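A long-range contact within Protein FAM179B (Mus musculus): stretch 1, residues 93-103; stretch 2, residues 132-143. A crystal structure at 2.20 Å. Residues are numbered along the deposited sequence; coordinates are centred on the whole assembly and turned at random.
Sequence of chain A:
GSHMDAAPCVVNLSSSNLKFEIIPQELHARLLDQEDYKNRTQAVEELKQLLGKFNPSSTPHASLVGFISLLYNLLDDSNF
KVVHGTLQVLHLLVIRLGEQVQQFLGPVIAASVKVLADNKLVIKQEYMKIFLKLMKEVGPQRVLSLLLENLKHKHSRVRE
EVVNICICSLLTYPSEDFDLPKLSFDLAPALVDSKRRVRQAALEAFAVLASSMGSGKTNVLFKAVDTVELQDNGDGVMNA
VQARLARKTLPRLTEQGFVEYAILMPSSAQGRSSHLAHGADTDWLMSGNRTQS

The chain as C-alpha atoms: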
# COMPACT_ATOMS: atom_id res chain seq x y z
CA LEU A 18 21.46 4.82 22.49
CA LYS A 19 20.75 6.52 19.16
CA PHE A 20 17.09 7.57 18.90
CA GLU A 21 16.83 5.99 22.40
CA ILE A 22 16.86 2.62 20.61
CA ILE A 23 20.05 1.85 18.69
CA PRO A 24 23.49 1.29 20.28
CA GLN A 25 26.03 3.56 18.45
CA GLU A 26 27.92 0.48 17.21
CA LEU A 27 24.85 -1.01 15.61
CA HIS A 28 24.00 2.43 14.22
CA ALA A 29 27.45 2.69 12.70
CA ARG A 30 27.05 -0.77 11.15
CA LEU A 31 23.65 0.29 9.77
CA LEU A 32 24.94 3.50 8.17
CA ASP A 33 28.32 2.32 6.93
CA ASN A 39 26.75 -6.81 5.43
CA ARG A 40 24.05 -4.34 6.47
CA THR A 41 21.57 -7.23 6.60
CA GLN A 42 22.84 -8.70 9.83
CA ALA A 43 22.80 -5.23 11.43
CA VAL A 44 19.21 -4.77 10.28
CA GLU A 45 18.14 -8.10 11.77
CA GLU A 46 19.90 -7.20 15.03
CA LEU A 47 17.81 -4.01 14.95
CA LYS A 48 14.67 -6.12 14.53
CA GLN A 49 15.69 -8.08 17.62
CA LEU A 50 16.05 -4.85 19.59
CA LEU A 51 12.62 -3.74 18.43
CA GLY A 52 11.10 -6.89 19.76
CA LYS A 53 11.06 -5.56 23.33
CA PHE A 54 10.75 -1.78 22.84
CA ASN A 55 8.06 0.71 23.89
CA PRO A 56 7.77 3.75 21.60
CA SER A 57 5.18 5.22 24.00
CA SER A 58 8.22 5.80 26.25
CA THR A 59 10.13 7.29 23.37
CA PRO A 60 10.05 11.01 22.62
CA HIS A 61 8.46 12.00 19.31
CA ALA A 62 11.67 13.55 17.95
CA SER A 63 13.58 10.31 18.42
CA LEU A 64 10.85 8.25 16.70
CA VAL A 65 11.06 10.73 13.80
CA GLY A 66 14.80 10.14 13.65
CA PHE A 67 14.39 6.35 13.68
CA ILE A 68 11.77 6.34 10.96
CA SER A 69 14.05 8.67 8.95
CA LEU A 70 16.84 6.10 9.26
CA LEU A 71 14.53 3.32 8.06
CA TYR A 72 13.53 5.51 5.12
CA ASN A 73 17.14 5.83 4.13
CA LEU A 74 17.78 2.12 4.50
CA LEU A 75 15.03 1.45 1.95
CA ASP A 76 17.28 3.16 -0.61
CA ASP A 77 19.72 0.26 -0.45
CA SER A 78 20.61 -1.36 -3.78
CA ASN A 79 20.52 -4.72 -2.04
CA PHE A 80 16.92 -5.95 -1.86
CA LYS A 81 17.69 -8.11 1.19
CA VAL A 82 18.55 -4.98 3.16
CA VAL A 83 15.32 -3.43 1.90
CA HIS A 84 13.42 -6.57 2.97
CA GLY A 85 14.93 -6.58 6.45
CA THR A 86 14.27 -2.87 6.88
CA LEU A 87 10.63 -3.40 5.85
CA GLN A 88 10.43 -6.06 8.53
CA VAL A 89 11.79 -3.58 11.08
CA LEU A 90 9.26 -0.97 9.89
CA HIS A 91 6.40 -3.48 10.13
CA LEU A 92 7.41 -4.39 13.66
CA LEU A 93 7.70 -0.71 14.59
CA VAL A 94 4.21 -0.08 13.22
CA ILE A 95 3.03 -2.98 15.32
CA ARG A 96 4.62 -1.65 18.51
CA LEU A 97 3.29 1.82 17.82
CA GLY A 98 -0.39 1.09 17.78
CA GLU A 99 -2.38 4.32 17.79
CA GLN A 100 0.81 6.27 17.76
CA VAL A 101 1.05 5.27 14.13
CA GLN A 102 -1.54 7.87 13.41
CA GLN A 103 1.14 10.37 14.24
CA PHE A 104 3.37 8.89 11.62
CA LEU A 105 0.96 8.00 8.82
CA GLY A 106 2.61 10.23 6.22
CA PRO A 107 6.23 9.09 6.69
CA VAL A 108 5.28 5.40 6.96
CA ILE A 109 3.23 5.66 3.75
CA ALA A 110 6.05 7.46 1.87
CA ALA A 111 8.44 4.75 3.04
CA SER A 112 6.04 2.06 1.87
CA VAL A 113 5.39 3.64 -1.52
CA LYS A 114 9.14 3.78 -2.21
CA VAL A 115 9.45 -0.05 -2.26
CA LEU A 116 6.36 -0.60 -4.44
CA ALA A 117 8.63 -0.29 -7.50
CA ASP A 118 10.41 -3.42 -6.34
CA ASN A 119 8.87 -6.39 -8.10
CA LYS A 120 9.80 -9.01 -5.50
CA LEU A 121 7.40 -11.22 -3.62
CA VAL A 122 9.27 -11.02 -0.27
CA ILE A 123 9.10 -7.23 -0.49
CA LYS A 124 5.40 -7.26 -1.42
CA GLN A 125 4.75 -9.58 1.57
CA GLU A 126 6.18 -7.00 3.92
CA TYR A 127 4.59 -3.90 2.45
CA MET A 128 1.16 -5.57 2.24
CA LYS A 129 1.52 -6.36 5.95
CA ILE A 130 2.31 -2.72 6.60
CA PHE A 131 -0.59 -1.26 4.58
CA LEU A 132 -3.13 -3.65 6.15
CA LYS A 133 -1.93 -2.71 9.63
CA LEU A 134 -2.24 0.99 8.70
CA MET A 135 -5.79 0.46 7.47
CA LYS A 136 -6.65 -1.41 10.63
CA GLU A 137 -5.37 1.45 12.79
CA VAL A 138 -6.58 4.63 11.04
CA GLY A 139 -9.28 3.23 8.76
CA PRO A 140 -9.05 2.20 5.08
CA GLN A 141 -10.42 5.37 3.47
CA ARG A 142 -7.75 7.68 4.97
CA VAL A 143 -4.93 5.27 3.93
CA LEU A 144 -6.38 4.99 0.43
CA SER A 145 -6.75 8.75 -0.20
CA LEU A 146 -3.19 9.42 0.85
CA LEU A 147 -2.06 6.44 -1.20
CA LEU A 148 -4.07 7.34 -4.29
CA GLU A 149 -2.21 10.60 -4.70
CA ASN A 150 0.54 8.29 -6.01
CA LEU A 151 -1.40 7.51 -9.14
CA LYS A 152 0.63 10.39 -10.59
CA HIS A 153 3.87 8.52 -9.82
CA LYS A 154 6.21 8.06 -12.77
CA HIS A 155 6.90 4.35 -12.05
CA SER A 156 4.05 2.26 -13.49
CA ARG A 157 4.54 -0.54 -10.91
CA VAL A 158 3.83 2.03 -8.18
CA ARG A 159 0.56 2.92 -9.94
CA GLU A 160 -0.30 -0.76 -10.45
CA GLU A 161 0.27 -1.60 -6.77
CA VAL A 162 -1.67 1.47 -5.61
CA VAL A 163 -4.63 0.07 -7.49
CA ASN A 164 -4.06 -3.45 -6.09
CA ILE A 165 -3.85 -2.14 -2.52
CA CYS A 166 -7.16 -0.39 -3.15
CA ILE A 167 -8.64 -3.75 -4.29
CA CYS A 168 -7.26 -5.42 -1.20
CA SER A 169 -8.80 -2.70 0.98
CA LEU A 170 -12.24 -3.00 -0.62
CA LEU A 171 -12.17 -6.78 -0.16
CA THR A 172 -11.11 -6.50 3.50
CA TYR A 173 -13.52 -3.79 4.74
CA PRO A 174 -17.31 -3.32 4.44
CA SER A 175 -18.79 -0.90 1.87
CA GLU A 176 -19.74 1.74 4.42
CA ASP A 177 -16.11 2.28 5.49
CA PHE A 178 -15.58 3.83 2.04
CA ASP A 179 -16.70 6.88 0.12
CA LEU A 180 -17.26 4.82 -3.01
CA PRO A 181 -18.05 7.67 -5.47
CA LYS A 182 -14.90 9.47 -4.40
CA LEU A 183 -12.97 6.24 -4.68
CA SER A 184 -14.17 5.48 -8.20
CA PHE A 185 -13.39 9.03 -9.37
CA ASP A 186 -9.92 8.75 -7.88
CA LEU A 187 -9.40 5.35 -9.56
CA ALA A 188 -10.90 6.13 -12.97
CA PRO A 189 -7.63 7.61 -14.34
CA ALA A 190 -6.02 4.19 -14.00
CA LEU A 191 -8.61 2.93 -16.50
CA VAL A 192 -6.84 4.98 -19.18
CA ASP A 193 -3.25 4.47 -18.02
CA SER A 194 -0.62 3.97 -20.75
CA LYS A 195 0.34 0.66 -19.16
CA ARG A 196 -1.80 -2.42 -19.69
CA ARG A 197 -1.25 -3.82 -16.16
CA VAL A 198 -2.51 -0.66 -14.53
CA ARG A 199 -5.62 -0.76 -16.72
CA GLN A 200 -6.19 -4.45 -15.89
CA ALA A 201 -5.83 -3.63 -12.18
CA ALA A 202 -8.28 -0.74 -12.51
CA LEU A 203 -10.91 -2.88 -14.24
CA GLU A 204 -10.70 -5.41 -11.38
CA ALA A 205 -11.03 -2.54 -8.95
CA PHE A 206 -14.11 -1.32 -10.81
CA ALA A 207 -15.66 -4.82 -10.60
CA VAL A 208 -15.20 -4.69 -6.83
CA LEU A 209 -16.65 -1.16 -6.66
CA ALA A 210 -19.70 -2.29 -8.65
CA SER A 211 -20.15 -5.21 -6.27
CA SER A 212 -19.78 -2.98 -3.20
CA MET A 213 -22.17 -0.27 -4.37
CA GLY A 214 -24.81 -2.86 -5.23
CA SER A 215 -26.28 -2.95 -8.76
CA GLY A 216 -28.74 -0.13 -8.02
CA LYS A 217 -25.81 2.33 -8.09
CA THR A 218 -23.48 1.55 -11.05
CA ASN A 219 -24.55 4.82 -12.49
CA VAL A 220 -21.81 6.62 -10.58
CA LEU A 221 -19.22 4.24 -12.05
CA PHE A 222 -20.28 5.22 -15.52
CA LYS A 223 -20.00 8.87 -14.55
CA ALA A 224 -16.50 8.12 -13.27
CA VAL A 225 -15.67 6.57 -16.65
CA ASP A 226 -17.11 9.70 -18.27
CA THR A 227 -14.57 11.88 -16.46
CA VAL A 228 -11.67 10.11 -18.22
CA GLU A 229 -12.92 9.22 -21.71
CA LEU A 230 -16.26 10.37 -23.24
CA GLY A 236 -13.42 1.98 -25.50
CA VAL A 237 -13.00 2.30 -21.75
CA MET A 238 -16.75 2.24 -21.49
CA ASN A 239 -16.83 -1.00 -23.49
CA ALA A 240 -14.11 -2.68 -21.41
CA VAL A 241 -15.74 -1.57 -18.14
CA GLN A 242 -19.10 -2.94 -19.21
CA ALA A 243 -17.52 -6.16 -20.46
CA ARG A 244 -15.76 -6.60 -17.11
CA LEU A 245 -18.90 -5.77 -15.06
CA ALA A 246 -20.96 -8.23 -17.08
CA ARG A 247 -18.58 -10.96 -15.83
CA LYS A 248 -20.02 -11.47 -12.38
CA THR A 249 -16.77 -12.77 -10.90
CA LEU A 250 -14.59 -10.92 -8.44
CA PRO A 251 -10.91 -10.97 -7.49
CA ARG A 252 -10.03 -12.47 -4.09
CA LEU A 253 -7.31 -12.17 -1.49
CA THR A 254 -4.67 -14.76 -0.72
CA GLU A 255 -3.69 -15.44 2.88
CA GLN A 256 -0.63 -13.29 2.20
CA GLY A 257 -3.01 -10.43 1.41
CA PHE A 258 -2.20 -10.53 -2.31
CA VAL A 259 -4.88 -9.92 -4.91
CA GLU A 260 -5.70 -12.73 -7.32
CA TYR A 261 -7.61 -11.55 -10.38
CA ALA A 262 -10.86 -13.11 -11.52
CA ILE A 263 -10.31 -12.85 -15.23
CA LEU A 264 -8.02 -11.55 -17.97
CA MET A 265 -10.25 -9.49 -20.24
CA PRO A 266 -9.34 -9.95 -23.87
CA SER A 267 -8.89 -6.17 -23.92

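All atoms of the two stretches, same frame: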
# COMPACT_ATOMS: atom_id res chain seq x y z
N LEU A 93 7.85 -2.02 13.97
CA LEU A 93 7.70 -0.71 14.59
C LEU A 93 6.24 -0.28 14.56
O LEU A 93 5.68 0.13 15.57
CB LEU A 93 8.57 0.34 13.89
CG LEU A 93 8.35 1.80 14.31
CD1 LEU A 93 8.71 2.06 15.78
CD2 LEU A 93 9.08 2.77 13.39
N VAL A 94 5.62 -0.39 13.38
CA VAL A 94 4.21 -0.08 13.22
C VAL A 94 3.39 -0.88 14.22
O VAL A 94 2.49 -0.34 14.87
CB VAL A 94 3.72 -0.41 11.80
CG1 VAL A 94 2.20 -0.45 11.75
CG2 VAL A 94 4.26 0.62 10.81
N ILE A 95 3.68 -2.16 14.34
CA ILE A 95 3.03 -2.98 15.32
C ILE A 95 3.16 -2.42 16.74
O ILE A 95 2.18 -2.27 17.42
CB ILE A 95 3.54 -4.43 15.32
CG1 ILE A 95 3.23 -5.14 14.02
CG2 ILE A 95 2.94 -5.19 16.47
CD1 ILE A 95 1.91 -4.78 13.44
N ARG A 96 4.37 -2.14 17.18
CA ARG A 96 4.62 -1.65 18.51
C ARG A 96 3.94 -0.30 18.75
O ARG A 96 3.49 -0.02 19.83
CB ARG A 96 6.11 -1.55 18.78
CG ARG A 96 6.92 -2.81 18.57
CD ARG A 96 6.57 -3.92 19.52
NE ARG A 96 6.98 -3.65 20.87
CZ ARG A 96 6.56 -4.32 21.93
NH1 ARG A 96 5.73 -5.33 21.80
NH2 ARG A 96 6.98 -3.99 23.12
N LEU A 97 3.86 0.50 17.72
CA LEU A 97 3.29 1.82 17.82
C LEU A 97 1.83 1.86 18.17
O LEU A 97 1.44 2.65 18.97
CB LEU A 97 3.52 2.61 16.55
CG LEU A 97 4.91 3.20 16.33
CD1 LEU A 97 5.01 3.90 15.00
CD2 LEU A 97 5.26 4.13 17.44
N GLY A 98 1.03 1.02 17.56
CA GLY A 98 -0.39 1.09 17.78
C GLY A 98 -1.00 2.37 17.28
O GLY A 98 -0.87 2.66 16.10
N GLU A 99 -1.70 3.08 18.16
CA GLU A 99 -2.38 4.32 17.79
C GLU A 99 -1.35 5.37 17.39
O GLU A 99 -1.59 6.16 16.48
CB GLU A 99 -3.24 4.83 18.94
CG GLU A 99 -2.46 5.59 20.01
CD GLU A 99 -3.34 6.04 21.16
OE1 GLU A 99 -3.64 7.25 21.24
OE2 GLU A 99 -3.72 5.18 21.98
N GLN A 100 -0.20 5.29 17.97
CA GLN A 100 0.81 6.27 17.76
C GLN A 100 1.14 6.30 16.27
O GLN A 100 1.77 7.21 15.81
CB GLN A 100 2.05 5.90 18.54
CG GLN A 100 2.22 6.61 19.86
CD GLN A 100 3.62 6.49 20.41
OE1 GLN A 100 4.44 7.33 20.17
NE2 GLN A 100 3.86 5.45 21.15
N VAL A 101 0.74 5.28 15.53
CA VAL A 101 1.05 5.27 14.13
C VAL A 101 0.35 6.39 13.45
O VAL A 101 0.80 6.88 12.46
CB VAL A 101 0.88 3.92 13.42
CG1 VAL A 101 -0.53 3.69 12.96
CG2 VAL A 101 1.83 3.81 12.27
N GLN A 102 -0.75 6.82 14.02
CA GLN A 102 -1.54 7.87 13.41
C GLN A 102 -0.63 9.08 13.27
O GLN A 102 -0.69 9.80 12.27
CB GLN A 102 -2.75 8.21 14.28
CG GLN A 102 -3.73 9.18 13.63
CD GLN A 102 -5.15 8.97 14.09
OE1 GLN A 102 -5.71 7.89 13.94
NE2 GLN A 102 -5.75 10.01 14.66
N GLN A 103 0.21 9.29 14.27
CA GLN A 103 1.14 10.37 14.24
C GLN A 103 2.11 10.19 13.11
O GLN A 103 2.66 11.14 12.63
CB GLN A 103 1.91 10.46 15.55
CG GLN A 103 2.95 11.55 15.59
CD GLN A 103 2.34 12.92 15.33
OE1 GLN A 103 1.54 13.37 16.09
NE2 GLN A 103 2.71 13.56 14.25
N LEU A 132 -1.96 -3.11 5.48
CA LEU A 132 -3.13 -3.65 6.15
C LEU A 132 -3.15 -3.23 7.61
O LEU A 132 -4.23 -2.91 8.15
CB LEU A 132 -3.20 -5.17 6.03
CG LEU A 132 -3.63 -5.63 4.63
CD1 LEU A 132 -3.30 -7.11 4.36
CD2 LEU A 132 -5.11 -5.34 4.44
N LYS A 133 -1.98 -3.22 8.25
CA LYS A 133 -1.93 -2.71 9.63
C LYS A 133 -2.39 -1.23 9.69
O LYS A 133 -3.23 -0.86 10.53
CB LYS A 133 -0.52 -2.86 10.20
CG LYS A 133 -0.46 -2.69 11.71
CD LYS A 133 -1.34 -3.75 12.39
CE LYS A 133 -1.31 -3.66 13.91
NZ LYS A 133 -1.70 -4.99 14.50
N LEU A 134 -1.85 -0.42 8.78
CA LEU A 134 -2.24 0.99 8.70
C LEU A 134 -3.75 1.12 8.57
O LEU A 134 -4.36 1.89 9.30
CB LEU A 134 -1.56 1.70 7.52
CG LEU A 134 -0.05 1.96 7.58
CD1 LEU A 134 0.39 2.76 6.36
CD2 LEU A 134 0.37 2.66 8.87
N MET A 135 -4.34 0.38 7.65
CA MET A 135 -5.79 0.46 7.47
C MET A 135 -6.55 0.05 8.71
O MET A 135 -7.60 0.61 9.01
CB MET A 135 -6.25 -0.40 6.31
CG MET A 135 -5.79 0.11 4.99
SD MET A 135 -6.18 -1.06 3.72
CE MET A 135 -5.37 -0.17 2.40
N LYS A 136 -6.03 -0.96 9.40
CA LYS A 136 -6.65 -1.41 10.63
C LYS A 136 -6.63 -0.31 11.69
O LYS A 136 -7.58 -0.16 12.45
CB LYS A 136 -5.93 -2.64 11.16
CG LYS A 136 -6.61 -3.27 12.38
CD LYS A 136 -5.60 -3.95 13.30
CE LYS A 136 -4.64 -4.84 12.52
NZ LYS A 136 -5.34 -5.82 11.63
N GLU A 137 -5.56 0.48 11.72
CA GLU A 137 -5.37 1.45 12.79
C GLU A 137 -6.05 2.80 12.54
O GLU A 137 -6.66 3.37 13.45
CB GLU A 137 -3.87 1.66 13.05
CG GLU A 137 -3.19 0.46 13.71
CD GLU A 137 -3.79 0.13 15.08
OE1 GLU A 137 -4.11 -1.06 15.33
OE2 GLU A 137 -3.96 1.06 15.90
N VAL A 138 -5.97 3.33 11.31
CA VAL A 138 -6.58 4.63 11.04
C VAL A 138 -7.75 4.57 10.04
O VAL A 138 -8.27 5.60 9.62
CB VAL A 138 -5.52 5.63 10.53
CG1 VAL A 138 -4.26 5.48 11.36
CG2 VAL A 138 -5.21 5.44 9.04
N GLY A 139 -8.17 3.37 9.69
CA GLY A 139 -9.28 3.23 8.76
C GLY A 139 -8.81 3.26 7.31
O GLY A 139 -7.91 4.01 6.95
N PRO A 140 -9.43 2.41 6.48
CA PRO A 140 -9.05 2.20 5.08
C PRO A 140 -9.18 3.44 4.19
O PRO A 140 -8.32 3.66 3.33
CB PRO A 140 -10.02 1.11 4.62
CG PRO A 140 -11.17 1.16 5.61
CD PRO A 140 -10.54 1.54 6.91
N GLN A 141 -10.22 4.24 4.38
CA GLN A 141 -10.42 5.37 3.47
C GLN A 141 -9.28 6.39 3.56
O GLN A 141 -8.75 6.79 2.53
CB GLN A 141 -11.77 6.04 3.74
CG GLN A 141 -12.12 7.14 2.72
CD GLN A 141 -12.13 6.61 1.29
OE1 GLN A 141 -13.10 5.98 0.85
NE2 GLN A 141 -11.03 6.84 0.57
N ARG A 142 -8.91 6.80 4.77
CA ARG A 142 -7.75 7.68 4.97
C ARG A 142 -6.48 7.18 4.22
O ARG A 142 -5.92 7.88 3.34
CB ARG A 142 -7.44 7.82 6.46
CG ARG A 142 -7.99 9.10 7.09
CD ARG A 142 -7.32 9.44 8.43
NE ARG A 142 -6.12 10.26 8.27
CZ ARG A 142 -5.28 10.57 9.26
NH1 ARG A 142 -5.50 10.13 10.49
NH2 ARG A 142 -4.21 11.33 9.01
N VAL A 143 -6.07 5.95 4.58
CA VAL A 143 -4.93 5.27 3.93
C VAL A 143 -5.05 5.38 2.42
O VAL A 143 -4.11 5.82 1.76
CB VAL A 143 -4.85 3.78 4.32
CG1 VAL A 143 -3.78 3.05 3.47
CG2 VAL A 143 -4.56 3.61 5.79

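How do the two backbones meet? Stretch 1 brings the last turn of a helix; G98, the first residue to leave helical angles, follows, and residues 99-103 again have helical backbone angles. Stretch 2 is the end of another helix, through V138, a break at G139, and the start of the next helix at P140. The nearest CA pairs are I95 with K133 at 7.6 Å, E99 with E137 at 6.5 Å and Q102 with V138 at 6.4 Å, so both chains advance in the same sense along the contact. No hydrogen bond crosses between them. The 441 Å² they bury is mostly side-chain packing, with a backbone share at G98 and E99, while several backbone amides bond within their own stretch, as in L97 N to L93 O (2.8 Å) and V138 N to L134 O (3.0 Å).

What does K133, the residue with the largest covered area, do here? Its CA-to-CB bond points toward stretch 1, and its aliphatic chain serves as a greasy surface. K133 CG lies 3.5 Å from V94 CG1, and K133 CE lies 3.4 Å from I95 CD1. I95 starts out sideways, but its end comes nearer, which lets the methyl reach the lysine. These are van der Waals contacts between carbons: the methylenes of a lysine can cover hydrophobic neighbours while its ammonium group stays free of any bond across the contact.

How does Q102 cover nearly as much without a polar bond? Its side chain also sets out sideways and then comes nearer, with chi1 and chi2 both t. Q102 OE1 sits 3.8 Å from V138 CG1, a carbon that cannot donate a conventional hydrogen bond. Q102 CG lies 3.7 Å from R142 NH1, at the edge of the guanidinium and near its plane. The glutamine's contacts with V138 and R142 are thus van der Waals contacts, with no hydrogen bond to either.

Why does E137 come so close to the helix end without bonding to it? E137 OE2 is 3.5 Å from G98 O, but both atoms are acceptors, so proximity brings no bond. The backbone amide offers no remedy: E99 N lies 3.8 Å from E137 OE2 and is not hydrogen-bonded to it. G98 has positive phi, which favours glycine, as its chain leaves the helix. The aliphatic part of E137 is better matched, with E137 CB 3.9 Å from V101 CG1. Buried V101 also places CG2 3.9 Å from L134 CD2 and CG1 4.4 Å from V138 CG1, forming a small apolar cluster.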